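Local structure of lipoteichoic acid primase (Listeria monocytogenes, 4UOP) at residues K35-I40 with D355-G360; D39-S44 with R422-Y427; A111-Y116 with R134-M139; T117-S122 with Q426-Y431; E338-P343 with T361-S366. The protein belongs to the sulfatase-like alpha/beta family, its extracellular catalytic domain holding a magnesium ion. All blocks are in the same frame, centred on the assembly; numbering follows the deposited sequence.

Contact 1: residues K35-I40 with D355-G360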
# COMPACT_ATOMS: atom_id res chain seq x y z
N LYS B 35 13.35 19.03 18.22
CA LYS B 35 13.75 18.51 19.52
C LYS B 35 12.81 17.42 20.00
O LYS B 35 13.25 16.37 20.46
CB LYS B 35 13.77 19.67 20.55
CG LYS B 35 14.24 19.30 21.95
CD LYS B 35 15.68 18.82 21.96
CE LYS B 35 16.31 19.01 23.34
NZ LYS B 35 15.45 18.48 24.44
N ASN B 36 11.50 17.66 19.89
CA ASN B 36 10.50 16.69 20.29
C ASN B 36 10.66 15.37 19.55
O ASN B 36 10.62 14.31 20.16
CB ASN B 36 9.09 17.21 20.02
CG ASN B 36 8.71 18.37 20.91
OD1 ASN B 36 9.35 18.62 21.93
ND2 ASN B 36 7.68 19.10 20.52
N VAL B 37 10.84 15.46 18.24
CA VAL B 37 11.00 14.28 17.39
C VAL B 37 12.22 13.49 17.84
O VAL B 37 12.14 12.28 18.04
CB VAL B 37 11.10 14.66 15.91
CG1 VAL B 37 11.64 13.51 15.06
CG2 VAL B 37 9.74 15.11 15.40
N ASN B 38 13.34 14.17 18.02
CA ASN B 38 14.57 13.51 18.47
C ASN B 38 14.38 12.84 19.83
O ASN B 38 14.85 11.73 20.04
CB ASN B 38 15.75 14.49 18.51
CG ASN B 38 16.13 15.01 17.12
OD1 ASN B 38 15.73 14.46 16.09
ND2 ASN B 38 16.90 16.07 17.10
N ASP B 39 13.71 13.52 20.77
CA ASP B 39 13.43 12.95 22.09
C ASP B 39 12.55 11.70 22.01
O ASP B 39 12.78 10.73 22.72
CB ASP B 39 12.74 13.99 22.99
CG ASP B 39 13.68 15.10 23.44
OD1 ASP B 39 14.92 14.94 23.36
OD2 ASP B 39 13.16 16.15 23.90
N ILE B 40 11.53 11.73 21.15
CA ILE B 40 10.67 10.56 20.93
C ILE B 40 11.48 9.36 20.42
O ILE B 40 11.33 8.25 20.92
CB ILE B 40 9.51 10.88 19.97
CG1 ILE B 40 8.52 11.84 20.65
CG2 ILE B 40 8.79 9.61 19.54
CD1 ILE B 40 7.56 12.52 19.70
N ASP B 355 16.22 24.16 13.03
CA ASP B 355 14.87 23.78 13.44
C ASP B 355 14.23 22.79 12.48
O ASP B 355 13.06 22.43 12.63
CB ASP B 355 13.95 25.00 13.54
CG ASP B 355 14.43 26.03 14.55
OD1 ASP B 355 15.07 25.65 15.55
OD2 ASP B 355 14.15 27.24 14.33
N GLN B 356 14.98 22.34 11.47
CA GLN B 356 14.42 21.42 10.51
C GLN B 356 14.18 20.06 11.16
O GLN B 356 15.08 19.47 11.77
CB GLN B 356 15.31 21.28 9.28
CG GLN B 356 14.75 20.29 8.26
CD GLN B 356 15.25 20.52 6.86
OE1 GLN B 356 15.80 21.56 6.55
NE2 GLN B 356 15.04 19.54 6.00
N ILE B 357 12.95 19.58 11.03
CA ILE B 357 12.56 18.30 11.61
C ILE B 357 13.17 17.18 10.76
O ILE B 357 13.06 17.20 9.53
CB ILE B 357 11.03 18.20 11.69
CG1 ILE B 357 10.52 19.13 12.80
CG2 ILE B 357 10.60 16.77 11.98
CD1 ILE B 357 9.08 19.55 12.66
N MET B 358 13.88 16.28 11.41
CA MET B 358 14.46 15.09 10.75
C MET B 358 14.13 13.88 11.62
O MET B 358 14.40 13.88 12.82
CB MET B 358 15.98 15.24 10.58
CG MET B 358 16.43 16.33 9.59
SD MET B 358 18.22 16.31 9.29
CE MET B 358 18.88 16.64 10.93
N PHE B 359 13.54 12.85 11.01
CA PHE B 359 13.23 11.63 11.74
C PHE B 359 14.40 10.67 11.72
O PHE B 359 14.46 9.74 12.52
CB PHE B 359 11.97 10.98 11.19
CG PHE B 359 10.74 11.76 11.52
CD1 PHE B 359 10.39 12.88 10.77
CD2 PHE B 359 9.98 11.44 12.63
CE1 PHE B 359 9.27 13.63 11.11
CE2 PHE B 359 8.86 12.19 12.98
CZ PHE B 359 8.51 13.29 12.22
N GLY B 360 15.34 10.90 10.82
CA GLY B 360 16.59 10.15 10.81
C GLY B 360 17.58 10.68 11.81
O GLY B 360 17.36 11.74 12.42
O HOH W 1 14.13 16.31 14.47
O HOH W 2 17.65 13.91 13.81
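The F359 ring has V37 lying over one face: V37 CG1 sits 3.9 Å from the centroid of the F359 ring and 24° off the ring normal, displaced toward the rim, which meets the criterion for a CH-pi contact. The two side chains cross at about a right angle, and both valine branches are used. V37 CG2 reaches the far end of the same ring, at CE2 and CZ of F359, and also meets I357, where V37 CG2 and I357 CG2 are 3.9 Å apart. With chi1 of V37 at 164°, CG1 stands anti to the backbone N, close to the loop backbone as well: V37 CG1 is 3.6 Å from M358 O.

The second flat group, the N38 carboxamide, makes its polar contacts through water. One water lies 2.9 Å from N38 OD1 and accepts a hydrogen bond of 3.1 Å from M358 N. Another lies 3.0 Å from N38 OD1 and 2.6 Å from G360 O. The exposed asparagine is thus linked by water to the loop beside the buried valine, with no direct hydrogen bond between the segments. F359 also touches S428, so the loop's phenyl ring meets both helices, 34-41 through V37 and 412-433 through S428. This is a short N-terminal helix laid on the loop between helix 341-348 and strand 371-373, on the periphery of the sulfatase-like alpha/beta domain.

Contact 2: residues D39-S44 with R422-Y427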
# COMPACT_ATOMS: atom_id res chain seq x y z
N ASP B 39 13.71 13.52 20.77
CA ASP B 39 13.43 12.95 22.09
C ASP B 39 12.55 11.70 22.01
O ASP B 39 12.78 10.73 22.72
CB ASP B 39 12.74 13.99 22.99
CG ASP B 39 13.68 15.10 23.44
OD1 ASP B 39 14.92 14.94 23.36
OD2 ASP B 39 13.16 16.15 23.90
N ILE B 40 11.53 11.73 21.15
CA ILE B 40 10.67 10.56 20.93
C ILE B 40 11.48 9.36 20.42
O ILE B 40 11.33 8.25 20.92
CB ILE B 40 9.51 10.88 19.97
CG1 ILE B 40 8.52 11.84 20.65
CG2 ILE B 40 8.79 9.61 19.54
CD1 ILE B 40 7.56 12.52 19.70
N LYS B 41 12.37 9.60 19.45
CA LYS B 41 13.20 8.51 18.91
C LYS B 41 14.12 7.94 19.98
O LYS B 41 14.34 6.74 20.04
CB LYS B 41 14.01 8.98 17.70
CG LYS B 41 14.68 7.82 16.95
CD LYS B 41 15.23 8.25 15.61
CE LYS B 41 15.70 7.05 14.78
NZ LYS B 41 16.32 7.52 13.49
N GLY B 42 14.65 8.81 20.83
CA GLY B 42 15.41 8.38 21.98
C GLY B 42 16.78 7.83 21.67
O GLY B 42 17.34 7.10 22.47
N VAL B 43 17.34 8.15 20.50
CA VAL B 43 18.69 7.71 20.16
C VAL B 43 19.66 8.80 20.59
O VAL B 43 19.44 9.97 20.30
CB VAL B 43 18.84 7.44 18.65
CG1 VAL B 43 20.29 7.16 18.31
CG2 VAL B 43 17.97 6.26 18.26
N SER B 44 20.72 8.42 21.29
CA SER B 44 21.65 9.39 21.83
C SER B 44 22.65 9.79 20.74
O SER B 44 23.34 8.94 20.20
CB SER B 44 22.36 8.80 23.06
OG SER B 44 23.27 9.73 23.62
N ARG B 422 6.07 3.50 16.84
CA ARG B 422 4.71 3.83 16.46
C ARG B 422 4.46 5.33 16.56
O ARG B 422 3.82 5.90 15.70
CB ARG B 422 3.69 3.04 17.30
CG ARG B 422 3.72 1.54 17.01
CD ARG B 422 2.37 0.88 17.23
NE ARG B 422 1.86 1.09 18.58
CZ ARG B 422 0.76 0.51 19.07
NH1 ARG B 422 0.05 -0.34 18.33
NH2 ARG B 422 0.39 0.76 20.32
N LYS B 423 4.98 5.96 17.61
CA LYS B 423 4.76 7.39 17.81
C LYS B 423 5.49 8.21 16.74
O LYS B 423 4.94 9.19 16.21
CB LYS B 423 5.23 7.80 19.21
CG LYS B 423 4.74 9.17 19.63
CD LYS B 423 4.91 9.37 21.13
CE LYS B 423 4.62 10.81 21.54
NZ LYS B 423 4.89 11.03 22.99
N LEU B 424 6.70 7.80 16.39
CA LEU B 424 7.46 8.43 15.31
C LEU B 424 6.73 8.39 13.97
O LEU B 424 6.71 9.40 13.25
CB LEU B 424 8.81 7.76 15.11
CG LEU B 424 9.95 8.13 16.05
CD1 LEU B 424 11.18 7.36 15.62
CD2 LEU B 424 10.22 9.62 16.05
N LEU B 425 6.15 7.25 13.64
CA LEU B 425 5.38 7.12 12.40
C LEU B 425 4.16 8.05 12.41
O LEU B 425 3.87 8.71 11.41
CB LEU B 425 4.95 5.67 12.17
CG LEU B 425 6.04 4.63 11.94
CD1 LEU B 425 5.39 3.28 11.70
CD2 LEU B 425 6.96 4.99 10.79
N GLN B 426 3.45 8.11 13.54
CA GLN B 426 2.32 9.04 13.68
C GLN B 426 2.75 10.49 13.47
O GLN B 426 2.12 11.23 12.71
CB GLN B 426 1.70 8.91 15.07
CG GLN B 426 0.93 7.63 15.30
CD GLN B 426 0.65 7.37 16.78
OE1 GLN B 426 0.58 8.30 17.60
NE2 GLN B 426 0.48 6.10 17.13
N TYR B 427 3.80 10.89 14.16
CA TYR B 427 4.33 12.24 14.05
C TYR B 427 4.80 12.57 12.63
O TYR B 427 4.49 13.63 12.11
CB TYR B 427 5.46 12.46 15.04
CG TYR B 427 5.00 12.93 16.40
CD1 TYR B 427 4.02 12.25 17.11
CD2 TYR B 427 5.57 14.07 16.99
CE1 TYR B 427 3.59 12.69 18.36
CE2 TYR B 427 5.16 14.50 18.25
CZ TYR B 427 4.17 13.81 18.93
OH TYR B 427 3.77 14.25 20.18
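Helix-to-helix packing joins the two ends of the modelled chain here: I40 and K41, in the last turn of helix 34-41, rest on K423, L424 and Y427, one face of the long helix 412-433. I40 carries the centre of the contact. Its CD1 lies over one face of the Y427 ring, with I40 CD1 3.7 Å from the ring centroid and 22° off the normal. The offset brings it toward the rim, where I40 CD1 and Y427 CE2 are 3.4 Å apart, so this CH-pi contact is close. The chain of I40 continues extended past CG1 (chi2 164°), which carries the methyl out over the ring, while the other branch turns to the leucine: I40 CG2 is 3.8 Å from L424 CD2.

L424 divides its two methyls between neighbours, CD2 for I40 and CD1 for K41, with L424 CD1 3.8 Å from K41 CG. K423 runs across I40 at about a right angle and gives its aliphatic part, K423 CE lying 3.9 Å from I40 CD1.

The extended chain of K41 (chi1 -169°) passes L424 and ends away from the second helix, where NZ bonds to T361 OG1 and F359 O. No hydrogen bond or salt bridge spans the two segments. Their adhesion is therefore apolar: methyls and methylenes fit a leucine and a tyrosine face, and both lysines offer carbon to the interface. The ammonium of K41 is hydrogen-bonded to neutral oxygens of the 359-361 loop, with a long, weak ion pair to D340.

Contact 3: residues A111-Y116 with R134-M139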
# COMPACT_ATOMS: atom_id res chain seq x y z
N ALA B 111 12.15 5.30 -1.47
CA ALA B 111 13.56 5.44 -1.14
C ALA B 111 14.00 6.88 -1.31
O ALA B 111 14.62 7.46 -0.42
CB ALA B 111 14.39 4.51 -2.00
N GLU B 112 13.66 7.47 -2.46
CA GLU B 112 13.98 8.85 -2.73
C GLU B 112 13.35 9.75 -1.67
O GLU B 112 14.01 10.65 -1.16
CB GLU B 112 13.49 9.26 -4.10
CG GLU B 112 14.25 8.61 -5.26
CD GLU B 112 13.85 9.24 -6.59
OE1 GLU B 112 14.28 10.37 -6.86
OE2 GLU B 112 13.08 8.59 -7.35
N TRP B 113 12.08 9.50 -1.37
CA TRP B 113 11.37 10.27 -0.34
C TRP B 113 12.13 10.28 0.99
O TRP B 113 12.32 11.35 1.62
CB TRP B 113 9.95 9.72 -0.12
CG TRP B 113 9.23 10.45 0.97
CD1 TRP B 113 9.25 10.15 2.30
CD2 TRP B 113 8.45 11.64 0.84
NE1 TRP B 113 8.52 11.08 3.01
CE2 TRP B 113 8.01 12.00 2.13
CE3 TRP B 113 8.06 12.42 -0.24
CZ2 TRP B 113 7.21 13.12 2.36
CZ3 TRP B 113 7.27 13.53 -0.01
CH2 TRP B 113 6.85 13.86 1.28
N SER B 114 12.50 9.08 1.44
CA SER B 114 13.21 8.88 2.70
C SER B 114 14.53 9.63 2.72
O SER B 114 14.86 10.31 3.69
CB SER B 114 13.47 7.38 2.92
OG SER B 114 12.28 6.70 3.20
N VAL B 115 15.28 9.51 1.64
CA VAL B 115 16.58 10.13 1.56
C VAL B 115 16.50 11.66 1.51
O VAL B 115 17.20 12.36 2.26
CB VAL B 115 17.39 9.55 0.38
CG1 VAL B 115 18.71 10.29 0.20
CG2 VAL B 115 17.64 8.07 0.63
N TYR B 116 15.63 12.20 0.66
CA TYR B 116 15.57 13.66 0.51
C TYR B 116 14.96 14.37 1.73
O TYR B 116 15.38 15.48 2.05
CB TYR B 116 14.78 14.07 -0.73
CG TYR B 116 15.22 13.45 -2.04
CD1 TYR B 116 16.53 13.08 -2.26
CD2 TYR B 116 14.30 13.24 -3.07
CE1 TYR B 116 16.91 12.50 -3.45
CE2 TYR B 116 14.67 12.66 -4.26
CZ TYR B 116 15.98 12.28 -4.45
OH TYR B 116 16.35 11.69 -5.64
N ARG B 134 3.33 20.28 -2.11
CA ARG B 134 3.78 20.96 -0.91
C ARG B 134 5.16 21.57 -1.07
O ARG B 134 5.90 21.24 -2.00
CB ARG B 134 3.81 20.01 0.29
CG ARG B 134 2.54 19.20 0.53
CD ARG B 134 1.28 20.05 0.57
NE ARG B 134 0.09 19.19 0.73
CZ ARG B 134 -0.47 18.84 1.88
NH1 ARG B 134 -0.01 19.28 3.05
NH2 ARG B 134 -1.52 18.03 1.86
N VAL B 135 5.49 22.48 -0.16
CA VAL B 135 6.84 22.99 -0.01
C VAL B 135 7.47 22.12 1.06
O VAL B 135 7.16 22.24 2.25
CB VAL B 135 6.87 24.47 0.42
CG1 VAL B 135 8.30 24.97 0.51
CG2 VAL B 135 6.06 25.32 -0.55
N ILE B 136 8.37 21.23 0.64
CA ILE B 136 8.90 20.22 1.52
C ILE B 136 10.32 20.55 1.95
O ILE B 136 11.20 20.63 1.10
CB ILE B 136 8.87 18.82 0.85
CG1 ILE B 136 7.46 18.51 0.31
CG2 ILE B 136 9.28 17.74 1.84
CD1 ILE B 136 7.37 17.25 -0.55
N PRO B 137 10.55 20.73 3.27
CA PRO B 137 11.91 20.85 3.75
C PRO B 137 12.71 19.59 3.40
O PRO B 137 12.17 18.49 3.47
CB PRO B 137 11.76 21.00 5.26
CG PRO B 137 10.35 21.46 5.46
CD PRO B 137 9.57 20.80 4.37
N SER B 138 13.97 19.76 3.04
CA SER B 138 14.69 18.67 2.43
C SER B 138 16.18 18.91 2.37
O SER B 138 16.67 20.01 2.67
CB SER B 138 14.18 18.45 1.01
OG SER B 138 14.71 19.43 0.14
N MET B 139 16.88 17.86 1.98
CA MET B 139 18.32 17.93 1.78
C MET B 139 18.70 18.87 0.65
O MET B 139 19.57 19.72 0.83
CB MET B 139 18.90 16.51 1.56
CG MET B 139 20.35 16.47 1.12
SD MET B 139 21.23 14.99 1.64
CE MET B 139 20.28 13.73 0.77
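W113 meets I136 through CZ3 and CH2 of its six-membered ring: I136 CD1 is 3.8 Å from W113 CZ3 and 3.9 Å from W113 CH2, and the two side chains cross at about a right angle. The tryptophan belongs to helix 107-117 of the sulfatase-like alpha/beta fold, the helix that also contains T108, one of the magnesium ligands. With chi1 at 177°, the W113 indole is anti to its own N and extends to the 134-139 segment.

Further along, V115 and M139 lie side by side and point the same way. M139 bends at chi3 (62°), bringing its CE to 3.8 Å from V115 CG1 and 3.7 Å from V115 O. The side chain of V115 is about 12 Å from the magnesium ion, so this packing does not involve the metal site directly.

The backbones are joined where one helix ends and another begins. M139 N donates to Y116 O at 2.8 Å, and the donor lies in the carbonyl plane. S138, just before, is the N-cap of helix 139-144; its OG bonds to R141 N and V170 O.

All six touching residues are buried, and Y116 is held from its own helix too. E112, which also forms a salt bridge with R163, receives the tyrosine hydroxyl: Y116 OH donates to E112 OE1 at 2.7 Å, on the anti lone pair of that carboxylate oxygen.

Contact 4: residues T117-S122 with Q426-Y431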
# COMPACT_ATOMS: atom_id res chain seq x y z
N THR B 117 13.96 13.75 2.36
CA THR B 117 13.14 14.42 3.37
C THR B 117 13.48 14.04 4.81
O THR B 117 13.11 14.78 5.73
CB THR B 117 11.61 14.17 3.18
OG1 THR B 117 11.27 12.81 3.51
CG2 THR B 117 11.18 14.49 1.78
N SER B 118 14.13 12.89 5.02
CA SER B 118 14.31 12.33 6.35
C SER B 118 12.97 12.22 7.10
O SER B 118 12.89 12.49 8.30
CB SER B 118 15.33 13.15 7.15
OG SER B 118 15.90 12.39 8.20
N THR B 119 11.91 11.89 6.36
CA THR B 119 10.61 11.55 6.96
C THR B 119 10.23 10.19 6.39
O THR B 119 10.75 9.78 5.34
CB THR B 119 9.51 12.59 6.63
OG1 THR B 119 9.17 12.55 5.24
CG2 THR B 119 9.93 13.97 6.99
N PHE B 120 9.32 9.51 7.08
CA PHE B 120 8.92 8.16 6.68
C PHE B 120 7.98 8.17 5.49
O PHE B 120 7.13 9.05 5.36
CB PHE B 120 8.27 7.42 7.86
CG PHE B 120 9.23 7.09 8.95
CD1 PHE B 120 10.03 5.97 8.87
CD2 PHE B 120 9.35 7.91 10.07
CE1 PHE B 120 10.93 5.65 9.87
CE2 PHE B 120 10.25 7.61 11.09
CZ PHE B 120 11.04 6.48 10.99
N PRO B 121 8.12 7.17 4.60
CA PRO B 121 7.09 7.02 3.58
C PRO B 121 5.79 6.63 4.25
O PRO B 121 5.81 6.14 5.38
CB PRO B 121 7.63 5.90 2.69
CG PRO B 121 8.57 5.16 3.55
CD PRO B 121 9.13 6.11 4.55
N SER B 122 4.68 6.91 3.60
CA SER B 122 3.38 6.64 4.19
C SER B 122 3.07 5.15 4.25
O SER B 122 3.61 4.36 3.46
CB SER B 122 2.30 7.39 3.40
OG SER B 122 1.01 7.05 3.85
N GLN B 426 3.45 8.11 13.54
CA GLN B 426 2.32 9.04 13.68
C GLN B 426 2.75 10.49 13.47
O GLN B 426 2.12 11.23 12.71
CB GLN B 426 1.70 8.91 15.07
CG GLN B 426 0.93 7.63 15.30
CD GLN B 426 0.65 7.37 16.78
OE1 GLN B 426 0.58 8.30 17.60
NE2 GLN B 426 0.48 6.10 17.13
N TYR B 427 3.80 10.89 14.16
CA TYR B 427 4.33 12.24 14.05
C TYR B 427 4.80 12.57 12.63
O TYR B 427 4.49 13.63 12.11
CB TYR B 427 5.46 12.46 15.04
CG TYR B 427 5.00 12.93 16.40
CD1 TYR B 427 4.02 12.25 17.11
CD2 TYR B 427 5.57 14.07 16.99
CE1 TYR B 427 3.59 12.69 18.36
CE2 TYR B 427 5.16 14.50 18.25
CZ TYR B 427 4.17 13.81 18.93
OH TYR B 427 3.77 14.25 20.18
N SER B 428 5.53 11.66 12.01
CA SER B 428 5.98 11.87 10.63
C SER B 428 4.78 12.04 9.70
O SER B 428 4.76 12.97 8.89
CB SER B 428 6.89 10.72 10.15
OG SER B 428 7.31 10.94 8.81
N ASP B 429 3.79 11.16 9.81
CA ASP B 429 2.59 11.27 8.95
C ASP B 429 1.89 12.61 9.18
O ASP B 429 1.48 13.27 8.23
CB ASP B 429 1.61 10.12 9.20
CG ASP B 429 2.15 8.75 8.76
OD1 ASP B 429 3.18 8.69 8.04
OD2 ASP B 429 1.56 7.73 9.16
N SER B 430 1.77 13.02 10.44
CA SER B 430 1.09 14.29 10.76
C SER B 430 1.88 15.49 10.26
O SER B 430 1.33 16.43 9.67
CB SER B 430 0.86 14.38 12.28
OG SER B 430 0.47 15.69 12.65
N TYR B 431 3.18 15.46 10.50
CA TYR B 431 4.07 16.53 10.05
C TYR B 431 4.01 16.72 8.53
O TYR B 431 3.88 17.84 8.03
CB TYR B 431 5.50 16.22 10.50
CG TYR B 431 6.55 17.04 9.82
CD1 TYR B 431 6.72 18.39 10.13
CD2 TYR B 431 7.36 16.48 8.85
CE1 TYR B 431 7.68 19.15 9.49
CE2 TYR B 431 8.33 17.24 8.22
CZ TYR B 431 8.48 18.57 8.54
OH TYR B 431 9.45 19.30 7.89
O HOH W 3 10.95 17.50 5.61
O HOH W 4 5.47 10.15 7.14
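S428 meets F120 at the edge of its ring: S428 CB lies in the plane of the phenyl group, 3.7 Å from F120 CD2. With chi1 of S428 at 180°, OG stands anti to its backbone N and faces the loop, where F120 N donates to S428 OG at 3.0 Å with an N-H...O angle of 151°. The same hydroxyl gives its proton to a water, S428 OG to the water O being 2.6 Å. That water in turn donates to F120 O at 2.7 Å and to D429 OD1 at 2.9 Å. Both the N-H and the C=O of F120 are therefore tied to the helix, one directly and one through water, and the water brings the D429 carboxylate into the network. D429 is held further by a salt bridge from OD2 to R374, an arginine that also bonds to P121 O.

T119 turns a methyl to the other aromatic residue. Its side chain crosses that of Y431 at about a right angle, T119 CG2 sitting at the ring edge, 3.8 Å from Y431 CE2. The loop is shaped locally by T117, whose OG1 accepts from T119 N at 3.1 Å in an ST turn and from T119 OG1 at 2.7 Å.

The segment begins with the last residue of helix 107-117, S118 leaving the helix with positive phi, and lies against helix 412-433. F120 additionally touches L425 of that helix and I339 of the 338-343 segment, while the S118 backbone pairs with F359 in the loop preceding strand 371-373.

Contact 5: residues E338-P343 with T361-S366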
# COMPACT_ATOMS: atom_id res chain seq x y z
N GLU B 338 17.48 4.47 5.13
CA GLU B 338 17.51 5.55 4.15
C GLU B 338 17.15 6.91 4.76
O GLU B 338 17.72 7.91 4.38
CB GLU B 338 16.64 5.22 2.94
CG GLU B 338 17.35 4.25 2.01
CD GLU B 338 16.44 3.39 1.15
OE1 GLU B 338 15.31 3.05 1.57
OE2 GLU B 338 16.90 3.02 0.06
N ILE B 339 16.25 6.94 5.72
CA ILE B 339 15.93 8.20 6.41
C ILE B 339 17.10 8.85 7.13
O ILE B 339 17.03 10.04 7.48
CB ILE B 339 14.78 8.05 7.42
CG1 ILE B 339 15.10 6.97 8.46
CG2 ILE B 339 13.47 7.77 6.70
CD1 ILE B 339 14.24 7.06 9.69
N ASP B 340 18.15 8.08 7.41
CA ASP B 340 19.33 8.58 8.13
C ASP B 340 20.39 9.23 7.25
O ASP B 340 21.35 9.80 7.75
CB ASP B 340 19.96 7.44 8.93
CG ASP B 340 18.98 6.82 9.94
OD1 ASP B 340 18.33 7.60 10.67
OD2 ASP B 340 18.84 5.57 9.97
N ILE B 341 20.25 9.12 5.92
CA ILE B 341 21.29 9.64 5.04
C ILE B 341 21.45 11.16 5.16
O ILE B 341 22.58 11.65 5.25
CB ILE B 341 21.10 9.17 3.58
CG1 ILE B 341 21.34 7.66 3.52
CG2 ILE B 341 22.05 9.93 2.67
CD1 ILE B 341 21.09 7.00 2.16
N MET B 342 20.35 11.91 5.23
CA MET B 342 20.45 13.39 5.29
C MET B 342 21.20 13.89 6.54
O MET B 342 22.19 14.61 6.40
CB MET B 342 19.08 14.05 5.19
CG MET B 342 19.16 15.55 5.36
SD MET B 342 17.59 16.40 5.19
CE MET B 342 18.14 18.07 5.56
N PRO B 343 20.75 13.51 7.75
CA PRO B 343 21.49 14.00 8.92
C PRO B 343 22.96 13.57 8.94
O PRO B 343 23.82 14.33 9.39
CB PRO B 343 20.70 13.45 10.11
CG PRO B 343 19.85 12.35 9.55
CD PRO B 343 19.55 12.75 8.14
N THR B 361 18.68 9.95 11.96
CA THR B 361 19.74 10.22 12.91
C THR B 361 21.10 10.18 12.20
O THR B 361 21.31 9.39 11.28
CB THR B 361 19.71 9.16 14.03
OG1 THR B 361 18.41 9.15 14.64
CG2 THR B 361 20.76 9.42 15.09
N ASP B 362 22.02 11.02 12.65
CA ASP B 362 23.40 11.00 12.19
C ASP B 362 24.04 9.69 12.65
O ASP B 362 24.37 9.51 13.82
CB ASP B 362 24.14 12.23 12.73
CG ASP B 362 25.62 12.23 12.41
OD1 ASP B 362 26.13 11.33 11.71
OD2 ASP B 362 26.29 13.18 12.87
N ILE B 363 24.25 8.77 11.71
CA ILE B 363 24.69 7.45 12.12
C ILE B 363 26.16 7.40 12.54
O ILE B 363 26.58 6.43 13.18
CB ILE B 363 24.41 6.38 11.04
CG1 ILE B 363 25.28 6.57 9.82
CG2 ILE B 363 22.93 6.38 10.68
CD1 ILE B 363 25.26 5.34 8.92
N LEU B 364 26.95 8.41 12.21
CA LEU B 364 28.35 8.42 12.63
C LEU B 364 28.54 9.02 14.03
O LEU B 364 29.66 9.06 14.54
CB LEU B 364 29.22 9.17 11.62
CG LEU B 364 29.19 8.61 10.18
CD1 LEU B 364 30.08 9.45 9.29
CD2 LEU B 364 29.60 7.16 10.16
N ASN B 365 27.46 9.49 14.64
CA ASN B 365 27.53 10.08 15.97
C ASN B 365 26.53 9.51 16.96
O ASN B 365 26.18 10.14 17.95
CB ASN B 365 27.40 11.59 15.87
CG ASN B 365 28.70 12.22 15.47
OD1 ASN B 365 29.66 12.21 16.25
ND2 ASN B 365 28.78 12.70 14.24
N SER B 366 26.12 8.29 16.71
CA SER B 366 25.26 7.56 17.62
C SER B 366 25.69 6.11 17.59
O SER B 366 26.44 5.69 16.69
CB SER B 366 23.80 7.72 17.22
OG SER B 366 23.59 7.30 15.88
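D340 and T361 form the one direct hydrogen bond between the segments: T361 N donates to D340 OD1 at 2.7 Å with an N-H...O angle of 156°. The donor comes from the anti side of the carboxylate, 22° out of its plane. Beside this bond, P343 lies along the loop backbone, its CG 3.6 Å from T361 N and its CB 3.8 Å from D362 N. The aspartate also offers carbon, D340 CB being 3.6 Å from I363 CG2. All five touching residues are buried, so a buried backbone N-H finds its acceptor in a buried carboxylate amid apolar contacts.

The next shell fixes the carboxylate. D340 OD2 accepts from G337 N, and K41 NZ makes a long, weak ion pair with OD1 while bonding more firmly to T361 OG1. That nearby positive charge probably favours the ionised form of D340. T344 binds both sides through its OG1, to D340 O and to I363 N.

D362, which touches P343, also organises its own loop. L364 N donates to D362 OD1 at 3.1 Å, from above the carboxylate plane, and N365 ND2 donates to D362 OD2 at 2.9 Å. The carbonyl of D362 receives two bonds, from S366 OG at 3.1 Å and from N365 N, arriving on opposite faces of its plane.

The bond from L364 N makes D362 the head of an Asx turn; the whole joins the 338-343 segment, leading into helix 341-348, to the loop that follows that helix, in the buried interior of the sulfatase-like alpha/beta domain.

Contacts 3 and 5 lie nearest the centre of the chain, with every touching residue buried; contacts 1 and 2 are peripheral and mix buried residues with exposed ones, and contact 4 lies between. Helix 34-41 serves contacts 1 and 2, and helix 412-433 serves 2 and 4, so the two chain ends are tied to the domain together. K41 connects contact 2 to contacts 1 and 5, while S118 connects contact 4 to 1 and 5. The chemistry follows position: contact 2 is apolar, contact 1 adds waters at its exposed asparagine, and the deeper contacts 3, 4 and 5 each use one direct hydrogen bond between segments, with a backbone N-H as donor.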